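Local coordinates for protein TlmII (Streptoalloteichus hindustanus, PDB 4HVM) that takes part in biosynthesis of the glycopeptide antibiotic tallysomycin and may bind phosphopantetheine, as its condensation-domain family suggests, at residues L243-A247 against L317-Q322; R81-L87 against R118-L124. All blocks are in the same frame, centred on the assembly; numbering follows the deposited sequence.

Contact 1 of 2, residues L243-A247 against L317-Q322; sequences LAMAA and LMSRTQ
A247 is the small bump by which helix 241-255 meets helix 314-330. Its CB drops into a hollow made by the backbone O and CB of L317, the selenium of M318 and the hydroxyl of T321. A247 CB lies 3.3 Å from T321 OG1 and 4.1 Å from M318 SE. The CA atoms of A247 and T321 are 5.6 Å apart, the nearest pair across the two segments. The axes of 243-247 and 317-322 pass 9.1 Å apart and are inclined at 107°.

The reverse bump is M318, a selenomethionine. CG is anti to the backbone N (chi1 -158°), and the chain then bends at chi2 and chi3. The bends bring the selenium in beside A244 and A247 and carry the methyl on to L243. M318 CE rests 3.6 Å from L243 CB and also touches the backbone O of L243. The two side chains cross at about a right angle. L243 reaches past the methyl toward the backbone of Q322.

Both helices also pack on strand 297-305, an outermost strand of the six-stranded mixed sheet. F302 of that strand touches A246 and T321, so the sheet covers the side of the junction where these two meet. This is helix-helix packing on a sheet, consistent with the second lobe of a condensation-type fold.

T321 is a two-sided wedge. Its CG2 points to the groove between L243 and A246, 4.1 Å from A246 CB. Its OG1 turns back and bonds to L317 O at 2.6 Å, which satisfies the buried hydroxyl within its own helix. That carbonyl also accepts the backbone N of T321, and the two donors approach from opposite faces of its plane. L317 also lies against L309, P312 and L465 of nearby loops.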
loop_
_atom_site.group_PDB
_atom_site.type_symbol
_atom_site.label_atom_id
_atom_site.label_comp_id
_atom_site.label_asym_id
_atom_site.label_seq_id
_atom_site.Cartn_x
_atom_site.Cartn_y
_atom_site.Cartn_z
ATOM N N LEU A 243 -11.802 0.238 -6.984
ATOM C CA LEU A 243 -12.878 1.179 -7.284
ATOM C C LEU A 243 -14.255 0.563 -7.061
ATOM O O LEU A 243 -15.205 1.263 -6.722
ATOM C CB LEU A 243 -12.754 1.724 -8.710
ATOM C CG LEU A 243 -12.805 3.253 -8.772
ATOM C CD1 LEU A 243 -11.789 3.857 -7.813
ATOM C CD2 LEU A 243 -12.577 3.753 -10.190
ATOM N N ALA A 244 -14.355 -0.747 -7.249
ATOM C CA ALA A 244 -15.576 -1.462 -6.912
ATOM C C ALA A 244 -15.741 -1.459 -5.398
ATOM O O ALA A 244 -16.853 -1.342 -4.888
ATOM C CB ALA A 244 -15.530 -2.877 -7.440
HETATM N N MSE A 245 -14.623 -1.590 -4.689
HETATM C CA MSE A 245 -14.614 -1.493 -3.233
HETATM C C MSE A 245 -15.043 -0.115 -2.758
HETATM O O MSE A 245 -15.897 0.008 -1.884
HETATM C CB MSE A 245 -13.224 -1.805 -2.684
HETATM C CG MSE A 245 -12.885 -3.277 -2.654
HETATM SE SE MSE A 245 -14.034 -4.246 -1.419
HETATM C CE MSE A 245 -15.347 -4.953 -2.680
ATOM N N ALA A 246 -14.435 0.918 -3.330
ATOM C CA ALA A 246 -14.737 2.292 -2.954
ATOM C C ALA A 246 -16.203 2.640 -3.190
ATOM O O ALA A 246 -16.808 3.370 -2.404
ATOM C CB ALA A 246 -13.836 3.254 -3.710
ATOM N N ALA A 247 -16.772 2.108 -4.268
ATOM C CA ALA A 247 -18.168 2.361 -4.595
ATOM C C ALA A 247 -19.095 1.687 -3.595
ATOM O O ALA A 247 -20.061 2.290 -3.126
ATOM C CB ALA A 247 -18.475 1.880 -6.006
ATOM N N LEU A 317 -23.713 3.781 -8.442
ATOM C CA LEU A 317 -22.637 4.146 -7.532
ATOM C C LEU A 317 -21.275 4.079 -8.207
ATOM O O LEU A 317 -20.364 4.822 -7.845
ATOM C CB LEU A 317 -22.665 3.249 -6.297
ATOM C CG LEU A 317 -23.849 3.511 -5.371
ATOM C CD1 LEU A 317 -24.464 2.208 -4.926
ATOM C CD2 LEU A 317 -23.420 4.339 -4.173
HETATM N N MSE A 318 -21.140 3.190 -9.186
HETATM C CA MSE A 318 -19.898 3.071 -9.940
HETATM C C MSE A 318 -19.680 4.336 -10.751
HETATM O O MSE A 318 -18.567 4.845 -10.851
HETATM C CB MSE A 318 -19.953 1.856 -10.869
HETATM C CG MSE A 318 -18.599 1.325 -11.302
HETATM SE SE MSE A 318 -17.502 0.778 -9.795
HETATM C CE MSE A 318 -16.159 2.183 -9.915
ATOM N N SER A 319 -20.762 4.845 -11.323
ATOM C CA SER A 319 -20.718 6.059 -12.125
ATOM C C SER A 319 -20.260 7.265 -11.306
ATOM O O SER A 319 -19.436 8.066 -11.754
ATOM C CB SER A 319 -22.098 6.328 -12.716
ATOM O OG SER A 319 -22.170 7.628 -13.253
ATOM N N ARG A 320 -20.798 7.382 -10.098
ATOM C CA ARG A 320 -20.511 8.521 -9.239
ATOM C C ARG A 320 -19.141 8.403 -8.571
ATOM O O ARG A 320 -18.486 9.410 -8.301
ATOM C CB ARG A 320 -21.627 8.685 -8.205
ATOM C CG ARG A 320 -23.011 8.699 -8.838
ATOM C CD ARG A 320 -24.092 9.111 -7.867
ATOM N NE ARG A 320 -25.378 9.295 -8.531
ATOM C CZ ARG A 320 -26.366 10.051 -8.063
ATOM N NH1 ARG A 320 -27.498 10.152 -8.743
ATOM N NH2 ARG A 320 -26.222 10.711 -6.922
ATOM N N THR A 321 -18.705 7.172 -8.318
ATOM C CA THR A 321 -17.387 6.926 -7.745
ATOM C C THR A 321 -16.297 7.239 -8.761
ATOM O O THR A 321 -15.287 7.867 -8.440
ATOM C CB THR A 321 -17.237 5.458 -7.318
ATOM O OG1 THR A 321 -18.249 5.135 -6.357
ATOM C CG2 THR A 321 -15.864 5.209 -6.714
ATOM N N GLN A 322 -16.515 6.795 -9.994
ATOM C CA GLN A 322 -15.551 6.997 -11.070
ATOM C C GLN A 322 -15.427 8.472 -11.442
ATOM O O GLN A 322 -14.350 8.941 -11.808
ATOM C CB GLN A 322 -15.949 6.172 -12.297
ATOM C CG GLN A 322 -14.981 6.257 -13.470
ATOM C CD GLN A 322 -15.380 5.333 -14.603
ATOM O OE1 GLN A 322 -15.969 4.278 -14.371
ATOM N NE2 GLN A 322 -15.077 5.729 -15.834
#

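Contact 2 of 2, residues R81-L87 against R118-L124; sequences RENADAL and RDPLVRL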
loop_
_atom_site.group_PDB
_atom_site.type_symbol
_atom_site.label_atom_id
_atom_site.label_comp_id
_atom_site.label_asym_id
_atom_site.label_seq_id
_atom_site.Cartn_x
_atom_site.Cartn_y
_atom_site.Cartn_z
ATOM N N ARG A 81 24.613 2.471 1.076
ATOM C CA ARG A 81 25.449 1.639 1.926
ATOM C C ARG A 81 26.213 0.629 1.074
ATOM O O ARG A 81 25.657 0.039 0.148
ATOM C CB ARG A 81 24.568 0.922 2.948
ATOM C CG ARG A 81 25.275 0.443 4.198
ATOM C CD ARG A 81 24.269 -0.091 5.219
ATOM N NE ARG A 81 23.485 -1.213 4.701
ATOM C CZ ARG A 81 22.229 -1.122 4.268
ATOM N NH1 ARG A 81 21.597 0.045 4.289
ATOM N NH2 ARG A 81 21.604 -2.201 3.814
ATOM N N GLU A 82 27.491 0.439 1.386
ATOM C CA GLU A 82 28.346 -0.450 0.607
ATOM C C GLU A 82 28.037 -1.927 0.845
ATOM O O GLU A 82 27.932 -2.707 -0.102
ATOM C CB GLU A 82 29.818 -0.160 0.903
ATOM C CG GLU A 82 30.243 1.259 0.556
ATOM C CD GLU A 82 31.715 1.505 0.810
ATOM O OE1 GLU A 82 32.218 1.069 1.869
ATOM O OE2 GLU A 82 32.370 2.130 -0.053
ATOM N N ASN A 83 27.902 -2.306 2.113
ATOM C CA ASN A 83 27.573 -3.683 2.469
ATOM C C ASN A 83 26.095 -3.833 2.809
ATOM O O ASN A 83 25.559 -3.083 3.625
ATOM C CB ASN A 83 28.443 -4.168 3.632
ATOM C CG ASN A 83 29.895 -4.377 3.232
ATOM O OD1 ASN A 83 30.323 -3.967 2.151
ATOM N ND2 ASN A 83 30.663 -5.015 4.109
ATOM N N ALA A 84 25.441 -4.801 2.176
ATOM C CA ALA A 84 24.009 -5.009 2.366
ATOM C C ALA A 84 23.665 -5.392 3.802
ATOM O O ALA A 84 22.976 -4.642 4.494
ATOM C CB ALA A 84 23.488 -6.053 1.394
ATOM N N ASP A 85 24.151 -6.554 4.239
ATOM C CA ASP A 85 23.869 -7.072 5.579
ATOM C C ASP A 85 22.360 -7.107 5.832
ATOM O O ASP A 85 21.865 -6.578 6.827
ATOM C CB ASP A 85 24.597 -6.241 6.644
ATOM C CG ASP A 85 24.532 -6.865 8.028
ATOM O OD1 ASP A 85 25.205 -7.895 8.254
ATOM O OD2 ASP A 85 23.814 -6.318 8.892
ATOM N N ALA A 86 21.632 -7.734 4.914
ATOM C CA ALA A 86 20.177 -7.690 4.940
ATOM C C ALA A 86 19.543 -9.056 4.704
ATOM O O ALA A 86 18.321 -9.171 4.625
ATOM C CB ALA A 86 19.676 -6.692 3.911
ATOM N N LEU A 87 20.367 -10.089 4.585
ATOM C CA LEU A 87 19.846 -11.436 4.373
ATOM C C LEU A 87 19.756 -12.219 5.681
ATOM O O LEU A 87 20.772 -12.593 6.269
ATOM C CB LEU A 87 20.700 -12.192 3.355
ATOM C CG LEU A 87 20.253 -13.619 3.043
ATOM C CD1 LEU A 87 18.810 -13.647 2.558
ATOM C CD2 LEU A 87 21.180 -14.250 2.018
ATOM N N ARG A 118 21.165 4.335 9.632
ATOM C CA ARG A 118 22.255 3.388 9.849
ATOM C C ARG A 118 21.928 1.961 9.413
ATOM O O ARG A 118 22.726 1.314 8.739
ATOM C CB ARG A 118 22.676 3.382 11.320
ATOM C CG ARG A 118 23.268 4.689 11.814
ATOM C CD ARG A 118 23.786 4.545 13.239
ATOM N NE ARG A 118 22.764 4.012 14.136
ATOM C CZ ARG A 118 22.931 3.821 15.441
ATOM N NH1 ARG A 118 24.086 4.119 16.020
ATOM N NH2 ARG A 118 21.937 3.330 16.172
ATOM N N ASP A 119 20.754 1.478 9.806
ATOM C CA ASP A 119 20.392 0.076 9.607
ATOM C C ASP A 119 19.832 -0.208 8.215
ATOM O O ASP A 119 19.294 0.689 7.561
ATOM C CB ASP A 119 19.382 -0.358 10.668
ATOM C CG ASP A 119 19.766 0.098 12.060
ATOM O OD1 ASP A 119 20.978 0.190 12.348
ATOM O OD2 ASP A 119 18.851 0.365 12.864
ATOM N N PRO A 120 19.964 -1.463 7.756
ATOM C CA PRO A 120 19.337 -1.876 6.495
ATOM C C PRO A 120 17.818 -1.723 6.544
ATOM O O PRO A 120 17.180 -2.218 7.472
ATOM C CB PRO A 120 19.723 -3.358 6.376
ATOM C CG PRO A 120 20.159 -3.770 7.751
ATOM C CD PRO A 120 20.772 -2.546 8.343
ATOM N N LEU A 121 17.253 -1.045 5.548
ATOM C CA LEU A 121 15.823 -0.752 5.520
ATOM C C LEU A 121 15.045 -1.726 4.637
ATOM O O LEU A 121 13.819 -1.652 4.546
ATOM C CB LEU A 121 15.583 0.690 5.067
ATOM C CG LEU A 121 16.250 1.771 5.912
ATOM C CD1 LEU A 121 15.927 3.153 5.371
ATOM C CD2 LEU A 121 15.807 1.649 7.358
ATOM N N VAL A 122 15.766 -2.628 3.981
ATOM C CA VAL A 122 15.148 -3.693 3.200
ATOM C C VAL A 122 15.768 -5.026 3.586
ATOM O O VAL A 122 16.903 -5.321 3.217
ATOM C CB VAL A 122 15.320 -3.470 1.691
ATOM C CG1 VAL A 122 14.787 -4.665 0.915
ATOM C CG2 VAL A 122 14.615 -2.192 1.261
ATOM N N ARG A 123 15.020 -5.824 4.341
ATOM C CA ARG A 123 15.508 -7.117 4.810
ATOM C C ARG A 123 14.859 -8.266 4.043
ATOM O O ARG A 123 13.638 -8.338 3.934
ATOM C CB ARG A 123 15.244 -7.268 6.311
ATOM C CG ARG A 123 16.019 -6.281 7.166
ATOM C CD ARG A 123 15.476 -6.202 8.584
ATOM N NE ARG A 123 15.227 -4.817 8.968
ATOM C CZ ARG A 123 14.097 -4.383 9.515
ATOM N NH1 ARG A 123 13.105 -5.229 9.759
ATOM N NH2 ARG A 123 13.962 -3.101 9.826
ATOM N N LEU A 124 15.683 -9.160 3.508
ATOM C CA LEU A 124 15.176 -10.342 2.825
ATOM C C LEU A 124 15.246 -11.530 3.771
ATOM O O LEU A 124 16.300 -11.814 4.336
ATOM C CB LEU A 124 15.968 -10.625 1.547
ATOM C CG LEU A 124 15.873 -9.572 0.449
ATOM C CD1 LEU A 124 16.612 -10.019 -0.801
ATOM C CD2 LEU A 124 14.415 -9.265 0.136
HETATM O O HOH W 1 18.642 -3.020 2.951
HETATM O O HOH W 2 18.481 -0.008 3.484
#
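A86 and L87 run parallel to R123 and L124, and L124 N donates to A86 O at 2.9 Å with an N-H...O angle of 149°. The CA atoms of R123 and L87 add CA-H...O contacts to A86 O and L124 O.

R81 and P120 make the main side-chain contact. The R81 guanidinium has the proline backbone over one face, and its NH2 is 3.4 Å from P120 CB. The arginine chain is extended until chi3 (60°), where it bends back over its own loop. There NE bonds to N83 O, which is tilted out of the guanidinium plane. NH2 bonds to A84 O at 2.9 Å, nearly in plane and on a carbonyl lone pair. Two waters lie at the guanidinium edge. One joins NH2 to V122 N, the other joins NH1 to L121 N. Through these waters the arginine links its loop to the chain where strand 122-128 starts. N69 also takes a bond from NH1.

The methyl of A86 points toward 118-124, beside V122 O and P120 CB. L60 of helix 49-62 covers both A86 and L124. L87 CD1 comes 4.3 Å from L124 CB. R123 turns its guanidinium from the loop and makes a salt bridge with D109.

Strand 87-91, helix 98-110 and parallel strand 122-128 form a beta-alpha-beta crossover, and this contact is where its two strands begin to pair.

Overall arrangement
From the N terminus, the chain first reaches contact 2. The loop after strand 76-80 leads into strand 87-91, and contact 2 closes when strand 122-128 begins beside it. The 30 residues between include helix 98-110. Contact 1 opens much later, on helix 241-255, and closes on helix 314-330. Its loop holds strands 274-282 and 297-305. The two are in series and neither nests nor crosses. Contact 2 joins the outermost strand 87-91 of the five-stranded mixed sheet, and the loop before it, to the start of its neighbour 122-128. Contact 1 joins two helices that pack on the six-stranded one. They lie on opposite sides of the chain's centre, with their own centres about 41 Å apart.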